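Local structure of 5'-Methylthioadenosine Nucleosidase (3LGS) at residues A[30-35]-A[111-116]; A[125-130]-A[242-247]; A[181-186]-A[197-202]; A[222-227]-A[235-240]. The protein is a plant nucleosidase of the phosphorylase superfamily, a two-subunit alpha/beta protein whose pocket holds S-adenosyl-L-homocysteine and adenine overlaid in this model. All coordinates share one frame; numbering follows the deposited sequence.

Contact 1 (A[30-35]-A[111-116]). With SAH (S-adenosyl-L-homocysteine), chain E.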
# COMPACT_ATOMS: atom_id res chain seq x y z
N VAL A 30 -19.80 1.53 -0.33
CA VAL A 30 -18.76 0.66 -0.88
C VAL A 30 -18.28 -0.31 0.20
O VAL A 30 -18.00 0.10 1.33
CB VAL A 30 -17.58 1.48 -1.51
CG1 VAL A 30 -16.33 0.60 -1.76
CG2 VAL A 30 -18.04 2.09 -2.80
N PHE A 31 -18.27 -1.60 -0.14
CA PHE A 31 -17.56 -2.64 0.62
C PHE A 31 -16.19 -2.90 0.01
O PHE A 31 -16.07 -3.11 -1.20
CB PHE A 31 -18.32 -3.96 0.62
CG PHE A 31 -19.42 -4.03 1.64
CD1 PHE A 31 -20.71 -3.63 1.31
CD2 PHE A 31 -19.17 -4.52 2.91
CE1 PHE A 31 -21.74 -3.71 2.26
CE2 PHE A 31 -20.19 -4.60 3.86
CZ PHE A 31 -21.47 -4.20 3.53
N VAL A 32 -15.18 -2.92 0.86
CA VAL A 32 -13.85 -3.29 0.45
C VAL A 32 -13.55 -4.63 1.10
O VAL A 32 -13.37 -4.71 2.31
CB VAL A 32 -12.80 -2.22 0.84
CG1 VAL A 32 -11.39 -2.68 0.47
CG2 VAL A 32 -13.12 -0.87 0.16
N ILE A 33 -13.51 -5.70 0.30
CA ILE A 33 -13.31 -7.04 0.84
C ILE A 33 -12.10 -7.71 0.17
O ILE A 33 -12.05 -7.82 -1.05
CB ILE A 33 -14.61 -7.90 0.70
CG1 ILE A 33 -15.80 -7.22 1.40
CG2 ILE A 33 -14.37 -9.34 1.24
CD1 ILE A 33 -17.16 -7.92 1.17
N ALA A 34 -11.14 -8.16 0.97
CA ALA A 34 -9.85 -8.66 0.42
C ALA A 34 -9.89 -10.02 -0.30
O ALA A 34 -9.10 -10.26 -1.21
CB ALA A 34 -8.79 -8.68 1.50
N MET A 35 -10.79 -10.90 0.13
CA MET A 35 -10.93 -12.25 -0.45
C MET A 35 -12.26 -12.47 -1.18
O MET A 35 -13.32 -12.20 -0.62
CB MET A 35 -10.75 -13.31 0.63
CG MET A 35 -9.45 -13.15 1.42
SD MET A 35 -9.26 -14.44 2.64
CE MET A 35 -8.55 -15.74 1.69
N ILE A 111 -17.75 3.84 3.40
CA ILE A 111 -17.04 2.61 3.04
C ILE A 111 -17.15 1.63 4.19
O ILE A 111 -17.03 2.00 5.34
CB ILE A 111 -15.55 2.89 2.68
CG1 ILE A 111 -15.46 3.71 1.40
CG2 ILE A 111 -14.77 1.58 2.46
CD1 ILE A 111 -14.10 4.30 1.17
N ILE A 112 -17.39 0.37 3.88
CA ILE A 112 -17.27 -0.66 4.90
C ILE A 112 -16.17 -1.63 4.48
O ILE A 112 -16.22 -2.21 3.40
CB ILE A 112 -18.56 -1.42 5.16
CG1 ILE A 112 -19.68 -0.45 5.56
CG2 ILE A 112 -18.32 -2.49 6.25
CD1 ILE A 112 -21.09 -1.01 5.35
N ASN A 113 -15.18 -1.76 5.36
CA ASN A 113 -14.12 -2.74 5.19
C ASN A 113 -14.48 -3.96 6.02
O ASN A 113 -14.38 -3.95 7.26
CB ASN A 113 -12.76 -2.15 5.58
CG ASN A 113 -11.64 -3.15 5.51
OD1 ASN A 113 -10.76 -3.17 6.37
ND2 ASN A 113 -11.68 -4.01 4.48
N ALA A 114 -14.95 -4.99 5.31
CA ALA A 114 -15.37 -6.26 5.89
C ALA A 114 -14.36 -7.35 5.57
O ALA A 114 -13.93 -7.50 4.42
CB ALA A 114 -16.75 -6.66 5.40
N GLY A 115 -13.97 -8.11 6.59
CA GLY A 115 -12.96 -9.13 6.41
C GLY A 115 -12.80 -9.98 7.63
O GLY A 115 -13.56 -9.87 8.60
N THR A 116 -11.80 -10.85 7.57
CA THR A 116 -11.47 -11.73 8.67
C THR A 116 -10.26 -11.16 9.36
O THR A 116 -9.57 -10.29 8.82
CB THR A 116 -11.17 -13.16 8.17
OG1 THR A 116 -10.36 -13.11 6.99
CG2 THR A 116 -12.48 -13.91 7.87
C4' SAH E . -7.10 -12.60 5.54
O4' SAH E . -7.79 -12.51 6.79
C3' SAH E . -5.99 -11.56 5.57
O3' SAH E . -6.12 -10.66 4.46
C2' SAH E . -6.15 -10.81 6.89
O2' SAH E . -6.65 -9.48 6.64
C1' SAH E . -7.18 -11.58 7.69
N9 SAH E . -6.60 -12.26 8.90
C8 SAH E . -7.15 -13.33 9.52
N7 SAH E . -6.40 -13.71 10.59
C5 SAH E . -5.35 -12.88 10.68
C6 SAH E . -4.18 -12.73 11.58
N6 SAH E . -3.96 -13.57 12.63
N1 SAH E . -3.31 -11.73 11.31
C2 SAH E . -3.50 -10.91 10.27
N3 SAH E . -4.55 -10.98 9.42
C4 SAH E . -5.49 -11.93 9.56
O HOH W 1 -11.33 -8.04 3.50

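Contact 2 (A[125-130]-A[242-247]). With EDO (1,2-ethanediol), chain G.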
# COMPACT_ATOMS: atom_id res chain seq x y z
N ALA A 125 -11.89 -11.48 22.70
CA ALA A 125 -12.26 -11.97 21.36
C ALA A 125 -12.48 -13.48 21.35
O ALA A 125 -11.73 -14.22 21.99
CB ALA A 125 -11.20 -11.57 20.31
N ASN A 126 -13.51 -13.92 20.63
CA ASN A 126 -13.75 -15.34 20.41
C ASN A 126 -13.88 -15.61 18.91
O ASN A 126 -14.32 -14.75 18.15
CB ASN A 126 -15.02 -15.82 21.14
CG ASN A 126 -14.91 -15.71 22.66
OD1 ASN A 126 -14.05 -16.33 23.28
ND2 ASN A 126 -15.81 -14.93 23.26
N ILE A 127 -13.51 -16.81 18.49
CA ILE A 127 -13.72 -17.24 17.10
C ILE A 127 -15.19 -17.12 16.69
O ILE A 127 -16.07 -17.62 17.39
CB ILE A 127 -13.13 -18.66 16.86
CG1 ILE A 127 -11.59 -18.57 16.85
CG2 ILE A 127 -13.64 -19.26 15.55
CD1 ILE A 127 -10.88 -19.87 16.95
N GLY A 128 -15.44 -16.43 15.58
CA GLY A 128 -16.81 -16.24 15.06
C GLY A 128 -17.43 -14.91 15.44
O GLY A 128 -18.42 -14.49 14.85
N ASP A 129 -16.85 -14.24 16.44
CA ASP A 129 -17.21 -12.87 16.76
C ASP A 129 -16.98 -11.97 15.54
O ASP A 129 -15.97 -12.08 14.84
CB ASP A 129 -16.37 -12.37 17.95
CG ASP A 129 -16.77 -13.02 19.26
OD1 ASP A 129 -17.75 -13.79 19.26
OD2 ASP A 129 -16.12 -12.75 20.30
N VAL A 130 -17.94 -11.09 15.28
CA VAL A 130 -17.78 -10.09 14.24
C VAL A 130 -17.74 -8.73 14.95
O VAL A 130 -18.74 -8.29 15.51
CB VAL A 130 -18.93 -10.12 13.21
CG1 VAL A 130 -18.69 -9.08 12.13
CG2 VAL A 130 -19.03 -11.52 12.60
N THR A 242 -14.48 -20.65 6.35
CA THR A 242 -15.83 -20.80 5.77
C THR A 242 -16.96 -20.41 6.76
O THR A 242 -17.84 -19.60 6.42
CB THR A 242 -16.02 -22.22 5.17
OG1 THR A 242 -15.02 -22.43 4.16
CG2 THR A 242 -17.43 -22.41 4.56
N VAL A 243 -16.92 -20.97 7.97
CA VAL A 243 -17.96 -20.72 8.98
C VAL A 243 -17.93 -19.27 9.46
O VAL A 243 -18.98 -18.65 9.68
CB VAL A 243 -17.85 -21.75 10.16
CG1 VAL A 243 -18.65 -21.30 11.40
CG2 VAL A 243 -18.33 -23.13 9.71
N VAL A 244 -16.72 -18.72 9.60
CA VAL A 244 -16.57 -17.33 10.04
C VAL A 244 -16.98 -16.36 8.93
O VAL A 244 -17.48 -15.27 9.21
CB VAL A 244 -15.15 -17.02 10.59
CG1 VAL A 244 -15.04 -15.57 10.96
CG2 VAL A 244 -14.87 -17.86 11.81
N THR A 245 -16.78 -16.76 7.68
CA THR A 245 -17.25 -15.96 6.54
C THR A 245 -18.79 -15.85 6.50
O THR A 245 -19.33 -14.77 6.17
CB THR A 245 -16.69 -16.52 5.21
OG1 THR A 245 -15.28 -16.27 5.18
CG2 THR A 245 -17.35 -15.85 4.01
N ALA A 246 -19.48 -16.95 6.80
CA ALA A 246 -20.95 -16.93 6.93
C ALA A 246 -21.41 -15.99 8.07
O ALA A 246 -22.31 -15.17 7.88
CB ALA A 246 -21.48 -18.34 7.14
N ALA A 247 -20.77 -16.11 9.23
CA ALA A 247 -20.93 -15.12 10.31
C ALA A 247 -20.75 -13.66 9.85
O ALA A 247 -21.56 -12.79 10.19
CB ALA A 247 -19.96 -15.43 11.45
C1 EDO G . -17.66 -18.92 1.80
O1 EDO G . -17.91 -18.20 0.57
C2 EDO G . -18.98 -19.46 2.36
O2 EDO G . -19.07 -19.32 3.79

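Contact 3 (A[181-186]-A[197-202]). With SAH (S-adenosyl-L-homocysteine), chain E; ADE (adenine), chain F.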
# COMPACT_ATOMS: atom_id res chain seq x y z
N LEU A 181 0.60 -12.41 7.94
CA LEU A 181 -0.40 -13.23 8.61
C LEU A 181 0.08 -13.68 9.97
O LEU A 181 -0.72 -13.83 10.92
CB LEU A 181 -0.74 -14.46 7.78
CG LEU A 181 -1.78 -15.42 8.34
CD1 LEU A 181 -3.09 -14.73 8.73
CD2 LEU A 181 -2.05 -16.52 7.30
N ASP A 182 1.38 -13.90 10.06
CA ASP A 182 1.98 -14.37 11.27
C ASP A 182 2.35 -13.17 12.12
O ASP A 182 2.02 -12.03 11.77
CB ASP A 182 3.19 -15.28 10.96
CG ASP A 182 4.36 -14.54 10.32
OD1 ASP A 182 4.28 -13.31 10.08
OD2 ASP A 182 5.37 -15.20 10.06
N MET A 183 3.04 -13.41 13.23
CA MET A 183 3.41 -12.33 14.11
C MET A 183 4.84 -12.53 14.58
O MET A 183 5.14 -13.48 15.29
CB MET A 183 2.43 -12.25 15.28
CG MET A 183 2.63 -11.03 16.21
SD MET A 183 1.44 -11.01 17.58
CE MET A 183 1.96 -12.50 18.43
N SER A 184 5.74 -11.66 14.12
CA SER A 184 7.12 -11.65 14.63
C SER A 184 7.12 -11.09 16.05
O SER A 184 6.13 -10.47 16.50
CB SER A 184 8.01 -10.78 13.74
OG SER A 184 7.75 -9.41 13.96
N THR A 185 8.23 -11.27 16.76
CA THR A 185 8.34 -10.75 18.12
C THR A 185 8.25 -9.22 18.16
O THR A 185 7.72 -8.65 19.12
CB THR A 185 9.64 -11.20 18.79
OG1 THR A 185 10.76 -10.79 17.99
CG2 THR A 185 9.62 -12.74 18.99
N GLN A 186 8.74 -8.58 17.10
CA GLN A 186 8.69 -7.13 17.01
C GLN A 186 7.25 -6.64 16.80
O GLN A 186 6.82 -5.71 17.48
CB GLN A 186 9.65 -6.60 15.92
CG GLN A 186 9.62 -5.08 15.72
CD GLN A 186 10.20 -4.32 16.90
OE1 GLN A 186 11.43 -4.22 17.05
NE2 GLN A 186 9.33 -3.79 17.75
N THR A 197 -7.28 -5.43 20.07
CA THR A 197 -8.05 -6.65 20.26
C THR A 197 -7.94 -7.50 18.99
O THR A 197 -7.92 -8.73 19.05
CB THR A 197 -9.54 -6.30 20.61
OG1 THR A 197 -9.56 -5.57 21.84
CG2 THR A 197 -10.38 -7.54 20.78
N LEU A 198 -7.84 -6.82 17.85
CA LEU A 198 -7.92 -7.46 16.54
C LEU A 198 -6.66 -7.21 15.68
O LEU A 198 -6.11 -6.13 15.73
CB LEU A 198 -9.15 -6.95 15.80
CG LEU A 198 -10.49 -7.03 16.55
CD1 LEU A 198 -11.56 -6.14 15.90
CD2 LEU A 198 -11.01 -8.47 16.66
N LYS A 199 -6.27 -8.21 14.89
CA LYS A 199 -5.11 -8.15 13.97
C LYS A 199 -5.52 -8.52 12.53
O LYS A 199 -6.13 -9.58 12.30
CB LYS A 199 -4.01 -9.08 14.48
CG LYS A 199 -2.73 -9.13 13.67
CD LYS A 199 -1.73 -10.09 14.27
CE LYS A 199 -0.44 -10.14 13.47
NZ LYS A 199 -0.65 -10.72 12.08
N ASP A 200 -5.20 -7.67 11.55
CA ASP A 200 -5.60 -7.94 10.18
C ASP A 200 -4.51 -7.51 9.19
O ASP A 200 -3.40 -7.18 9.62
CB ASP A 200 -6.95 -7.28 9.86
CG ASP A 200 -6.81 -5.84 9.43
OD1 ASP A 200 -5.87 -5.16 9.92
OD2 ASP A 200 -7.63 -5.41 8.59
N MET A 201 -4.82 -7.53 7.89
CA MET A 201 -3.83 -7.20 6.86
C MET A 201 -4.11 -6.00 5.93
O MET A 201 -3.33 -5.78 4.99
CB MET A 201 -3.50 -8.46 6.05
CG MET A 201 -2.82 -9.57 6.87
SD MET A 201 -2.74 -11.16 6.01
CE MET A 201 -1.64 -10.72 4.66
N GLU A 202 -5.17 -5.22 6.17
CA GLU A 202 -5.52 -4.10 5.28
C GLU A 202 -6.09 -2.88 6.00
O GLU A 202 -5.94 -1.74 5.54
CB GLU A 202 -6.49 -4.55 4.17
CG GLU A 202 -7.96 -4.74 4.59
CD GLU A 202 -8.36 -6.20 4.73
OE1 GLU A 202 -7.49 -7.08 4.60
OE2 GLU A 202 -9.56 -6.48 4.95
C4' SAH E . -7.10 -12.60 5.54
O4' SAH E . -7.79 -12.51 6.79
C3' SAH E . -5.99 -11.56 5.57
O3' SAH E . -6.12 -10.66 4.46
C2' SAH E . -6.15 -10.81 6.89
O2' SAH E . -6.65 -9.48 6.64
C1' SAH E . -7.18 -11.58 7.69
N9 SAH E . -6.60 -12.26 8.90
C8 SAH E . -7.15 -13.33 9.52
N7 SAH E . -6.40 -13.71 10.59
C5 SAH E . -5.35 -12.88 10.68
C6 SAH E . -4.18 -12.73 11.58
N6 SAH E . -3.96 -13.57 12.63
N1 SAH E . -3.31 -11.73 11.31
C2 SAH E . -3.50 -10.91 10.27
N3 SAH E . -4.55 -10.98 9.42
C4 SAH E . -5.49 -11.93 9.56
N9 ADE F . -6.46 -12.41 9.17
C8 ADE F . -6.99 -13.46 9.87
N7 ADE F . -6.27 -13.80 10.92
C5 ADE F . -5.20 -12.92 10.89
C6 ADE F . -4.08 -12.77 11.73
N6 ADE F . -3.84 -13.53 12.80
N1 ADE F . -3.20 -11.80 11.41
C2 ADE F . -3.43 -11.05 10.33
N3 ADE F . -4.45 -11.10 9.48
C4 ADE F . -5.31 -12.07 9.82
O HOH W 2 -0.99 -13.55 13.70

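Contact 4 (A[222-227]-A[235-240]). With SAH (S-adenosyl-L-homocysteine), chain E; ADE (adenine), chain F.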
# COMPACT_ATOMS: atom_id res chain seq x y z
N ALA A 222 -14.17 -10.20 11.42
CA ALA A 222 -14.67 -11.45 11.95
C ALA A 222 -13.48 -12.34 12.31
O ALA A 222 -12.62 -12.60 11.47
CB ALA A 222 -15.54 -12.12 10.91
N VAL A 223 -13.43 -12.77 13.57
CA VAL A 223 -12.30 -13.51 14.14
C VAL A 223 -12.23 -14.97 13.65
O VAL A 223 -13.12 -15.77 13.96
CB VAL A 223 -12.36 -13.50 15.70
CG1 VAL A 223 -11.14 -14.18 16.30
CG2 VAL A 223 -12.49 -12.11 16.22
N THR A 224 -11.15 -15.31 12.93
CA THR A 224 -10.97 -16.68 12.44
C THR A 224 -10.02 -17.51 13.30
O THR A 224 -10.02 -18.75 13.22
CB THR A 224 -10.49 -16.75 10.95
OG1 THR A 224 -9.34 -15.93 10.76
CG2 THR A 224 -11.58 -16.31 9.99
N ASP A 225 -9.18 -16.83 14.08
CA ASP A 225 -8.14 -17.49 14.87
C ASP A 225 -7.70 -16.63 16.04
O ASP A 225 -7.71 -15.38 15.96
CB ASP A 225 -6.91 -17.74 14.00
CG ASP A 225 -6.43 -16.48 13.32
OD1 ASP A 225 -5.56 -15.78 13.89
OD2 ASP A 225 -6.95 -16.17 12.23
N LEU A 226 -7.31 -17.31 17.12
CA LEU A 226 -6.82 -16.65 18.33
C LEU A 226 -5.29 -16.55 18.34
O LEU A 226 -4.56 -17.57 18.42
CB LEU A 226 -7.36 -17.34 19.60
CG LEU A 226 -8.90 -17.42 19.64
CD1 LEU A 226 -9.44 -18.32 20.79
CD2 LEU A 226 -9.51 -16.02 19.72
N VAL A 227 -4.81 -15.31 18.25
CA VAL A 227 -3.39 -15.04 18.15
C VAL A 227 -2.69 -15.47 19.43
O VAL A 227 -1.50 -15.83 19.41
CB VAL A 227 -3.11 -13.54 17.78
CG1 VAL A 227 -1.62 -13.24 17.82
CG2 VAL A 227 -3.67 -13.22 16.40
N GLU A 235 -2.95 -22.40 9.94
CA GLU A 235 -3.81 -23.56 10.15
C GLU A 235 -5.22 -23.20 10.69
O GLU A 235 -6.22 -23.60 10.10
CB GLU A 235 -3.10 -24.60 11.04
CG GLU A 235 -4.00 -25.72 11.52
CD GLU A 235 -3.25 -26.94 12.00
OE1 GLU A 235 -2.02 -26.85 12.27
OE2 GLU A 235 -3.90 -28.00 12.11
N GLU A 236 -5.30 -22.45 11.78
CA GLU A 236 -6.61 -22.08 12.36
C GLU A 236 -7.45 -21.18 11.45
O GLU A 236 -8.67 -21.32 11.37
CB GLU A 236 -6.44 -21.43 13.73
CG GLU A 236 -7.78 -21.27 14.47
CD GLU A 236 -7.61 -21.02 15.95
OE1 GLU A 236 -6.82 -20.14 16.32
OE2 GLU A 236 -8.26 -21.71 16.74
N PHE A 237 -6.79 -20.24 10.81
CA PHE A 237 -7.42 -19.34 9.88
C PHE A 237 -8.10 -20.13 8.76
O PHE A 237 -9.29 -19.93 8.50
CB PHE A 237 -6.36 -18.32 9.38
CG PHE A 237 -6.70 -17.63 8.09
CD1 PHE A 237 -7.74 -16.70 8.02
CD2 PHE A 237 -5.95 -17.88 6.94
CE1 PHE A 237 -8.03 -16.06 6.83
CE2 PHE A 237 -6.24 -17.22 5.74
CZ PHE A 237 -7.28 -16.32 5.68
N LEU A 238 -7.37 -21.05 8.13
CA LEU A 238 -7.91 -21.82 7.01
C LEU A 238 -9.04 -22.75 7.46
O LEU A 238 -10.05 -22.92 6.75
CB LEU A 238 -6.79 -22.61 6.31
CG LEU A 238 -5.70 -21.80 5.60
CD1 LEU A 238 -4.50 -22.69 5.22
CD2 LEU A 238 -6.24 -21.05 4.39
N GLN A 239 -8.89 -23.31 8.66
CA GLN A 239 -9.87 -24.19 9.27
C GLN A 239 -11.22 -23.49 9.50
O GLN A 239 -12.27 -24.10 9.28
CB GLN A 239 -9.31 -24.73 10.58
CG GLN A 239 -10.08 -25.85 11.28
CD GLN A 239 -9.55 -26.08 12.70
OE1 GLN A 239 -8.38 -26.43 12.90
NE2 GLN A 239 -10.41 -25.85 13.70
N ASN A 240 -11.19 -22.22 9.90
CA ASN A 240 -12.41 -21.53 10.33
C ASN A 240 -12.99 -20.57 9.30
O ASN A 240 -14.10 -20.05 9.48
CB ASN A 240 -12.19 -20.80 11.66
CG ASN A 240 -12.03 -21.76 12.83
OD1 ASN A 240 -12.73 -22.77 12.92
ND2 ASN A 240 -11.12 -21.44 13.75
C4' SAH E . -7.10 -12.60 5.54
O4' SAH E . -7.79 -12.51 6.79
C3' SAH E . -5.99 -11.56 5.57
O3' SAH E . -6.12 -10.66 4.46
C2' SAH E . -6.15 -10.81 6.89
O2' SAH E . -6.65 -9.48 6.64
C1' SAH E . -7.18 -11.58 7.69
N9 SAH E . -6.60 -12.26 8.90
C8 SAH E . -7.15 -13.33 9.52
N7 SAH E . -6.40 -13.71 10.59
C5 SAH E . -5.35 -12.88 10.68
C6 SAH E . -4.18 -12.73 11.58
N6 SAH E . -3.96 -13.57 12.63
N1 SAH E . -3.31 -11.73 11.31
C2 SAH E . -3.50 -10.91 10.27
N3 SAH E . -4.55 -10.98 9.42
C4 SAH E . -5.49 -11.93 9.56
N9 ADE F . -6.46 -12.41 9.17
C8 ADE F . -6.99 -13.46 9.87
N7 ADE F . -6.27 -13.80 10.92
C5 ADE F . -5.20 -12.92 10.89
C6 ADE F . -4.08 -12.77 11.73
N6 ADE F . -3.84 -13.53 12.80
N1 ADE F . -3.20 -11.80 11.41
C2 ADE F . -3.43 -11.05 10.33
N3 ADE F . -4.45 -11.10 9.48
C4 ADE F . -5.31 -12.07 9.82
O HOH W 3 -5.58 -20.64 18.39

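Contact 1 (A[30-35]-A[111-116])
Phe31 and Ile112 lie alongside each other and point the same way, the branched side chain spread over one face of the ring. CB of Ile112 makes a CH-pi contact, 4.2 Å from the centroid of the Phe31 ring, while CD1 of Ile112 reaches CZ of Phe31 at 3.7 Å. The methyl of Ala114 sits at the edge of the same ring, near its plane. On the other face of the sheet, CG2 of Val32 meets CG2 of Ile111 at 3.7 Å. Beneath these side chains run the backbone bonds: Ile112 N to Val30 O at 2.6 Å, and Val32 N to Ile112 O at 2.8 Å. Further along, the pairing becomes loose, and Ala114 N makes a weak bond to Val32 O. That oxygen gets a second donor, ND2 of Asn113, at 2.8 Å. Asn113 swings CG anti to its own N (chi1 176°), which carries ND2 across to strand 30-32, with Val32 O in the plane of the amide. Lys221 bonds to its OD1. Beyond Ile33 the two segments part, and a water bridges Ala34 N and Ala114 O. Thr116, hydrogen-bonded to Glu38, has OG1 2.6 Å from O4' of S-adenosyl-L-homocysteine. Outside this shell, helix 233-259 covers Phe31 and Ile112, and helix 36-46 covers Phe31 and Ile33. This is parallel pairing in the twisted, helix-flanked central sheet of the phosphorylase superfamily, its strand 110-119 running on to the ligand pocket.

Contact 2 (A[125-130]-A[242-247])
The peptide plane joining Ile127 to Gly128 is approached obliquely, on the N-H side of Gly128, by the CG2 methyl of Val244, 4.1 Å from Gly128 N. Val244 places that methyl beside its own backbone N, with CG1 anti (chi1 178°). Gly128 O belongs to the next peptide, and CB of Ala247 packs 3.8 Å from it. A third flat group is the carboxylate of Asp129, a residue whose CB leaves the backbone away from the helix. Its OD2 takes the N-H of Asn126 from above the carboxylate plane at 2.9 Å and also forms a salt bridge with Lys171. Across the contact itself everything is van der Waals packing, and no hydrogen bond is made. Ile127 and Val244 cross at about a right angle, with their CG2 methyls 4.2 Å apart. Two residues on from Gly128, CG2 of Val130 touches Ala247 O at 3.7 Å and faces the Ala247 methyl. Gly128 lies closest to the helix backbone, its CA 5.1 Å from that of Val244. Its positive phi of 98° suits the third position of a turn, and the chain reverses there with Asp129 N bonded to Asn126 O. Gly128 and Asp129 also pair with Val223 through their backbones, tying the loop to strand 217-224. On another side of the helix, an ethanediol, probably from the crystallisation liquor, bonds weakly to Thr242 O. What results is a type II beta turn with glycine in its third position, leading into strand 130-138 and seated against the long C-terminal helix 233-259 of the superfamily fold.

Contact 3 (A[181-186]-A[197-202])
Lys199 carries the polar part, reaching across to the backbone of Leu181 and Asp182. Its NZ donates to Asp182 O at 3.0 Å, arriving above the carbonyl plane, and makes a weak bond to Leu181 O. Ser180 O is a further acceptor, and a water bonded to Leu181 O makes a weak bond with NZ. The chain is extended as far as CE and bends only at the last torsion (chi4 -66°), bringing NZ within 2.8 Å of N1 of adenine. The backbone also meets the ligand: Met201 N bonds to O2' of S-adenosyl-L-homocysteine at 3.0 Å.

The apolar contacts are fewer. CB of Met183 lies 4.0 Å from CE of Lys199, and CB of Leu181 is 4.2 Å from SD of Met201. Leu181 and Met201 also line the pocket, with CD1 of Leu181 3.5 Å from C5 of adenine.

By charge, Asp182 OD1 forms a salt bridge with Arg142 of the second subunit, so the 181-186 loop belongs to the subunit interface as well. Ser184 caps the start of helix 185-194, which crosses between strand 172-177 and its parallel neighbour 198-200; the contact joins the loop before that helix to the strand after it, in a beta-alpha-beta crossover.

Contact 4 (A[222-227]-A[235-240])
Thr224, Asp225 and Leu226 meet Glu236, Phe237 and Asn240 in a buried, largely polar strand-to-helix contact, where strand 217-224 comes up to the ligand pocket. ND2 of Asn240 donates to Thr224 O at 3.0 Å, nearly straight (162°), with the oxygen in the plane of the amide. One turn earlier, Glu236 extends, CG anti to its backbone N (chi1 -169°), past the CB of Asp225 to the N-H of Leu226. There its OE1 accepts Leu226 N at 3.0 Å from above the carboxylate plane. The chain turns a corner at Asp225, and these two bonds tie the backbone on either side of it to helix 233-259, the long C-terminal helix of the phosphorylase superfamily fold. On the pocket side Thr224 and Phe237 run side by side, OG1 of Thr224 lying in plane at the ring edge, 3.3 Å from CD1 of Phe237. The same hydroxyl bonds to Asp225 OD2 at 2.8 Å, on the anti side of the carboxylate, and weakly to Cys117 O; the former is consistent with fixing the carboxylate's rotation beside the ligand. Asp225 OD2 comes within 2.8 Å of N7 of adenine, and its OD1 is 3.0 Å from N6. Phe237 approaches the ribose of S-adenosyl-L-homocysteine with CE1, 3.6 Å from O4', and Ile145 of the second subunit packs against Phe237.

Contact 1 is the core of the set, its centre about 4 Å from the centre of the chain, and rests mainly on parallel strand bonds and hydrocarbon. Contacts 2, 3 and 4 have centres about 14 to 16 Å from it. Contact 2 is partly exposed and purely van der Waals across its segments, yet it shares helix 233-259 with contact 4, and its turn pairs with Val223 of that contact. Contacts 1, 3 and 4 reach one sheet and converge on S-adenosyl-L-homocysteine; 3 and 4 also both meet adenine and the second subunit. Toward the pocket the chemistry turns polar: lysine on backbone carbonyls in contact 3, side-chain amide and carboxylate on backbone in contact 4.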